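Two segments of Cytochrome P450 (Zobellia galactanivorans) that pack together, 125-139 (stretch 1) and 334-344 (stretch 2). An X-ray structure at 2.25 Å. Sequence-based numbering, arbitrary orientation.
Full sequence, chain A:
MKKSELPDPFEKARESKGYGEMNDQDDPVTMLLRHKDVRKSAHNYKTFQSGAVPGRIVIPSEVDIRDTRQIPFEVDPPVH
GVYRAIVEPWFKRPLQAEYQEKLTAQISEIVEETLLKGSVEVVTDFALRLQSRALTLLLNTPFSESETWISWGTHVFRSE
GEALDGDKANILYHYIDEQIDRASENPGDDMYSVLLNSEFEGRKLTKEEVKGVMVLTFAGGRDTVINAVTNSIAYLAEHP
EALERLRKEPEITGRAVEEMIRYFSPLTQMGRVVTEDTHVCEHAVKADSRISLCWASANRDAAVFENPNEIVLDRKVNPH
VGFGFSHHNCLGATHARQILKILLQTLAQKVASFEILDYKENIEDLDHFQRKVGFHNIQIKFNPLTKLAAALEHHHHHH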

# COMPACT_ATOMS: atom_id res chain seq x y z
N ASP A 125 8.61 -13.51 -9.62
CA ASP A 125 9.98 -13.94 -9.33
C ASP A 125 10.80 -12.90 -8.57
O ASP A 125 11.84 -13.24 -8.02
CB ASP A 125 10.76 -14.29 -10.62
CG ASP A 125 10.10 -15.42 -11.46
OD1 ASP A 125 9.11 -16.07 -11.01
OD2 ASP A 125 10.60 -15.63 -12.59
N PHE A 126 10.39 -11.64 -8.58
CA PHE A 126 11.18 -10.59 -7.94
C PHE A 126 10.35 -9.86 -6.84
O PHE A 126 10.70 -9.91 -5.70
CB PHE A 126 11.73 -9.61 -8.99
CG PHE A 126 12.66 -8.58 -8.43
CD1 PHE A 126 12.17 -7.53 -7.67
CD2 PHE A 126 14.01 -8.66 -8.66
CE1 PHE A 126 13.03 -6.59 -7.13
CE2 PHE A 126 14.87 -7.72 -8.13
CZ PHE A 126 14.36 -6.68 -7.37
N ALA A 127 9.25 -9.22 -7.20
CA ALA A 127 8.50 -8.38 -6.28
C ALA A 127 7.86 -9.18 -5.12
O ALA A 127 8.03 -8.80 -3.96
CB ALA A 127 7.46 -7.61 -7.04
N LEU A 128 7.20 -10.28 -5.45
CA LEU A 128 6.60 -11.17 -4.45
C LEU A 128 7.63 -11.77 -3.48
O LEU A 128 7.38 -11.89 -2.27
CB LEU A 128 5.84 -12.29 -5.14
CG LEU A 128 5.29 -13.43 -4.27
CD1 LEU A 128 4.24 -12.96 -3.26
CD2 LEU A 128 4.68 -14.51 -5.16
N ARG A 129 8.80 -12.13 -4.00
CA ARG A 129 9.89 -12.64 -3.15
C ARG A 129 10.45 -11.55 -2.21
O ARG A 129 10.71 -11.82 -1.04
CB ARG A 129 11.06 -13.15 -4.00
CG ARG A 129 11.14 -14.66 -4.28
CD ARG A 129 10.26 -15.07 -5.43
NE ARG A 129 10.42 -16.46 -5.85
CZ ARG A 129 9.44 -17.21 -6.37
NH1 ARG A 129 8.20 -16.75 -6.55
NH2 ARG A 129 9.70 -18.47 -6.73
N LEU A 130 10.76 -10.37 -2.75
CA LEU A 130 11.24 -9.28 -1.93
C LEU A 130 10.19 -8.91 -0.83
O LEU A 130 10.54 -8.79 0.32
CB LEU A 130 11.55 -8.10 -2.84
CG LEU A 130 12.24 -6.85 -2.29
CD1 LEU A 130 12.60 -5.92 -3.45
CD2 LEU A 130 11.34 -6.12 -1.32
N GLN A 131 8.94 -8.79 -1.20
CA GLN A 131 7.86 -8.40 -0.27
C GLN A 131 7.69 -9.40 0.89
O GLN A 131 7.70 -9.01 2.07
CB GLN A 131 6.54 -8.21 -1.02
CG GLN A 131 5.32 -7.81 -0.16
CD GLN A 131 4.52 -9.01 0.36
OE1 GLN A 131 4.41 -9.99 -0.33
NE2 GLN A 131 3.93 -8.90 1.56
N SER A 132 7.61 -10.69 0.55
CA SER A 132 7.50 -11.79 1.52
C SER A 132 8.72 -11.88 2.44
O SER A 132 8.59 -12.13 3.67
CB SER A 132 7.37 -13.11 0.77
OG SER A 132 6.15 -13.14 0.05
N ARG A 133 9.92 -11.73 1.87
CA ARG A 133 11.08 -11.78 2.72
C ARG A 133 11.13 -10.55 3.65
O ARG A 133 11.44 -10.67 4.85
CB ARG A 133 12.35 -11.92 1.90
CG ARG A 133 12.44 -13.28 1.24
CD ARG A 133 13.61 -13.38 0.28
NE ARG A 133 13.47 -14.60 -0.51
CZ ARG A 133 14.18 -14.88 -1.61
NH1 ARG A 133 15.14 -14.03 -2.06
NH2 ARG A 133 13.93 -16.01 -2.27
N ALA A 134 10.85 -9.37 3.12
CA ALA A 134 10.90 -8.17 3.95
C ALA A 134 9.87 -8.25 5.08
O ALA A 134 10.08 -7.71 6.14
CB ALA A 134 10.66 -6.95 3.12
N LEU A 135 8.78 -8.98 4.87
CA LEU A 135 7.71 -9.07 5.88
C LEU A 135 8.12 -9.90 7.10
O LEU A 135 7.58 -9.68 8.20
CB LEU A 135 6.44 -9.60 5.26
CG LEU A 135 5.16 -9.62 6.14
CD1 LEU A 135 4.82 -8.22 6.62
CD2 LEU A 135 3.97 -10.25 5.45
N THR A 136 9.11 -10.82 6.94
CA THR A 136 9.63 -11.59 8.06
C THR A 136 10.33 -10.70 9.10
O THR A 136 10.30 -11.00 10.34
CB THR A 136 10.61 -12.68 7.60
OG1 THR A 136 11.72 -12.07 6.92
CG2 THR A 136 9.91 -13.67 6.66
N LEU A 137 10.95 -9.62 8.61
CA LEU A 137 11.57 -8.62 9.49
C LEU A 137 10.54 -7.81 10.27
O LEU A 137 10.72 -7.57 11.45
CB LEU A 137 12.47 -7.63 8.73
CG LEU A 137 13.52 -8.28 7.81
CD1 LEU A 137 14.30 -7.26 7.01
CD2 LEU A 137 14.47 -9.14 8.63
N LEU A 138 9.50 -7.35 9.61
CA LEU A 138 8.47 -6.57 10.30
C LEU A 138 7.77 -7.41 11.37
O LEU A 138 7.53 -6.94 12.47
CB LEU A 138 7.43 -6.03 9.31
CG LEU A 138 6.42 -5.03 9.87
CD1 LEU A 138 7.04 -3.67 10.20
CD2 LEU A 138 5.24 -4.86 8.92
N LEU A 139 7.46 -8.66 11.01
CA LEU A 139 6.79 -9.57 11.89
C LEU A 139 7.72 -10.26 12.91
O LEU A 139 7.25 -10.78 13.92
CB LEU A 139 6.05 -10.61 11.08
CG LEU A 139 4.59 -10.36 10.73
CD1 LEU A 139 4.42 -8.98 10.19
CD2 LEU A 139 4.12 -11.41 9.74
N THR A 334 6.52 3.40 6.90
CA THR A 334 7.92 3.32 7.24
C THR A 334 8.62 2.07 6.64
O THR A 334 9.72 2.15 6.04
CB THR A 334 8.09 3.30 8.76
OG1 THR A 334 7.40 4.41 9.34
CG2 THR A 334 9.57 3.44 9.14
N HIS A 335 7.98 0.92 6.80
CA HIS A 335 8.46 -0.33 6.19
C HIS A 335 8.61 -0.21 4.67
O HIS A 335 9.68 -0.53 4.06
CB HIS A 335 7.47 -1.46 6.54
CG HIS A 335 7.86 -2.79 6.01
ND1 HIS A 335 8.99 -3.47 6.44
CD2 HIS A 335 7.27 -3.58 5.09
CE1 HIS A 335 9.08 -4.60 5.78
NE2 HIS A 335 8.05 -4.70 4.96
N ALA A 336 7.55 0.32 4.06
CA ALA A 336 7.48 0.47 2.62
C ALA A 336 8.55 1.43 2.09
O ALA A 336 9.19 1.18 1.05
CB ALA A 336 6.11 0.97 2.23
N ARG A 337 8.70 2.56 2.78
CA ARG A 337 9.71 3.51 2.39
C ARG A 337 11.12 2.94 2.43
O ARG A 337 11.95 3.26 1.57
CB ARG A 337 9.66 4.74 3.28
CG ARG A 337 8.54 5.68 2.95
CD ARG A 337 8.41 6.71 4.07
NE ARG A 337 7.45 7.72 3.70
CZ ARG A 337 6.54 8.25 4.50
NH1 ARG A 337 6.41 7.87 5.77
NH2 ARG A 337 5.72 9.15 3.99
N GLN A 338 11.42 2.14 3.44
CA GLN A 338 12.74 1.54 3.52
C GLN A 338 12.98 0.53 2.40
O GLN A 338 14.10 0.46 1.82
CB GLN A 338 12.97 0.87 4.85
CG GLN A 338 12.91 1.71 6.10
CD GLN A 338 13.27 3.15 5.93
OE1 GLN A 338 14.34 3.48 5.46
NE2 GLN A 338 12.34 4.04 6.33
N ILE A 339 11.93 -0.24 2.09
CA ILE A 339 12.02 -1.18 0.98
C ILE A 339 12.42 -0.43 -0.29
O ILE A 339 13.36 -0.80 -0.97
CB ILE A 339 10.66 -1.87 0.71
CG1 ILE A 339 10.48 -3.05 1.69
CG2 ILE A 339 10.59 -2.41 -0.70
CD1 ILE A 339 9.10 -3.64 1.68
N LEU A 340 11.69 0.62 -0.58
CA LEU A 340 11.87 1.36 -1.81
C LEU A 340 13.15 2.20 -1.87
O LEU A 340 13.76 2.26 -2.97
CB LEU A 340 10.63 2.21 -2.08
CG LEU A 340 9.36 1.41 -2.35
CD1 LEU A 340 8.14 2.30 -2.35
CD2 LEU A 340 9.47 0.67 -3.69
N LYS A 341 13.58 2.81 -0.74
CA LYS A 341 14.85 3.57 -0.73
C LYS A 341 16.02 2.62 -1.02
O LYS A 341 16.91 2.93 -1.88
CB LYS A 341 15.10 4.38 0.56
N ILE A 342 16.01 1.46 -0.34
CA ILE A 342 17.04 0.44 -0.50
C ILE A 342 17.03 -0.22 -1.89
O ILE A 342 18.08 -0.40 -2.49
CB ILE A 342 16.98 -0.63 0.60
CG1 ILE A 342 17.31 0.01 1.95
CG2 ILE A 342 17.99 -1.77 0.34
CD1 ILE A 342 16.99 -0.92 3.11
N LEU A 343 15.84 -0.55 -2.39
CA LEU A 343 15.73 -1.06 -3.75
C LEU A 343 16.30 -0.09 -4.78
O LEU A 343 17.15 -0.48 -5.61
CB LEU A 343 14.30 -1.40 -4.10
CG LEU A 343 14.10 -1.91 -5.52
CD1 LEU A 343 14.83 -3.23 -5.78
CD2 LEU A 343 12.62 -2.03 -5.81
N LEU A 344 15.85 1.17 -4.74
CA LEU A 344 16.33 2.14 -5.74
C LEU A 344 17.86 2.30 -5.75
O LEU A 344 18.46 2.38 -6.81
CB LEU A 344 15.68 3.50 -5.59
CG LEU A 344 14.18 3.68 -5.92
CD1 LEU A 344 13.80 5.15 -5.73
CD2 LEU A 344 13.83 3.23 -7.31
O HOH W 1 7.00 -6.42 3.00

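At the apolar centre, Leu 130 meets Ile 339 and Leu 343, residues one helical turn apart on the partner helix. All three direct their CA-to-CB bonds toward the other stretch. Leu 130, with chi1 and chi2 both t, reaches both partners: its CD2 lies 3.8 Å from CG2 of Ile 339, and its CD1 lies 4.2 Å from CD1 of Leu 343. The two methyls of one leucine thus approach successive turns of the other helix. Ile 339 in turn bridges two turns of the first helix, because its CD1 also sits 3.9 Å from CB of Ala 134. The short side chain of Ala 134 goes with a near approach of the backbones here, the CA atoms of Ala 134 and Ile 339 being 7.7 Å apart.

These two helices of the cytochrome P450 chain, 125-139 and 334-344, pack side by side although at least 197 positions of sequence separate any two residues that touch. Their axes approach to 11.3 Å, and their N-to-C directions differ by 132°, so the helices run in roughly opposed senses but cross steeply. The contact buries 335 Å², summed over both sides. No direct hydrogen bond crosses it; the apolar part is held by packing alone.

Toward the start of the first stretch, Phe 126 extends the apolar patch. Its CA-to-CB bond points sideways, yet with chi1 t the ring end comes nearer, bringing CZ of Phe 126 to 3.8 Å from CD1 of Leu 343. That methyl lies at the ring edge, near the ring plane, so this contact does not cover an aromatic face. CD1 of Leu 343 is therefore approached by both Phe 126 and Leu 130.

In the other direction the contact turns polar around His 335, which has 84 Å² covered by the other stretch, the largest share of any residue here. The CA of His 335 lies 7.5 Å from the CA of Leu 138, and the ring, set by chi1 t, reaches in among the residues of the last turns of stretch 1. CB of Leu 138 lies over one ring face, 4.2 Å from CE1 of His 335. The carbonyl O of Ala 134 instead approaches the ring edge, near its plane, at 3.3 Å from CE1 of His 335. This is a close carbon-to-oxygen contact, and O of Ala 134 also accepts a weak backbone hydrogen bond from N of Leu 137 at 3.2 Å. CB of Ala 134 is 3.9 Å from CE1 of His 335, so this alanine touches both the histidine and Ile 339.

A water completes the polar edge. It donates a hydrogen bond to O of Gln 131, with its oxygen 2.8 Å from that atom, and it is also hydrogen-bonded to NE2 of His 335, again at 2.8 Å. The water thereby links backbone and imidazole across the contact, while ND1 of His 335 is hydrogen-bonded elsewhere in the structure.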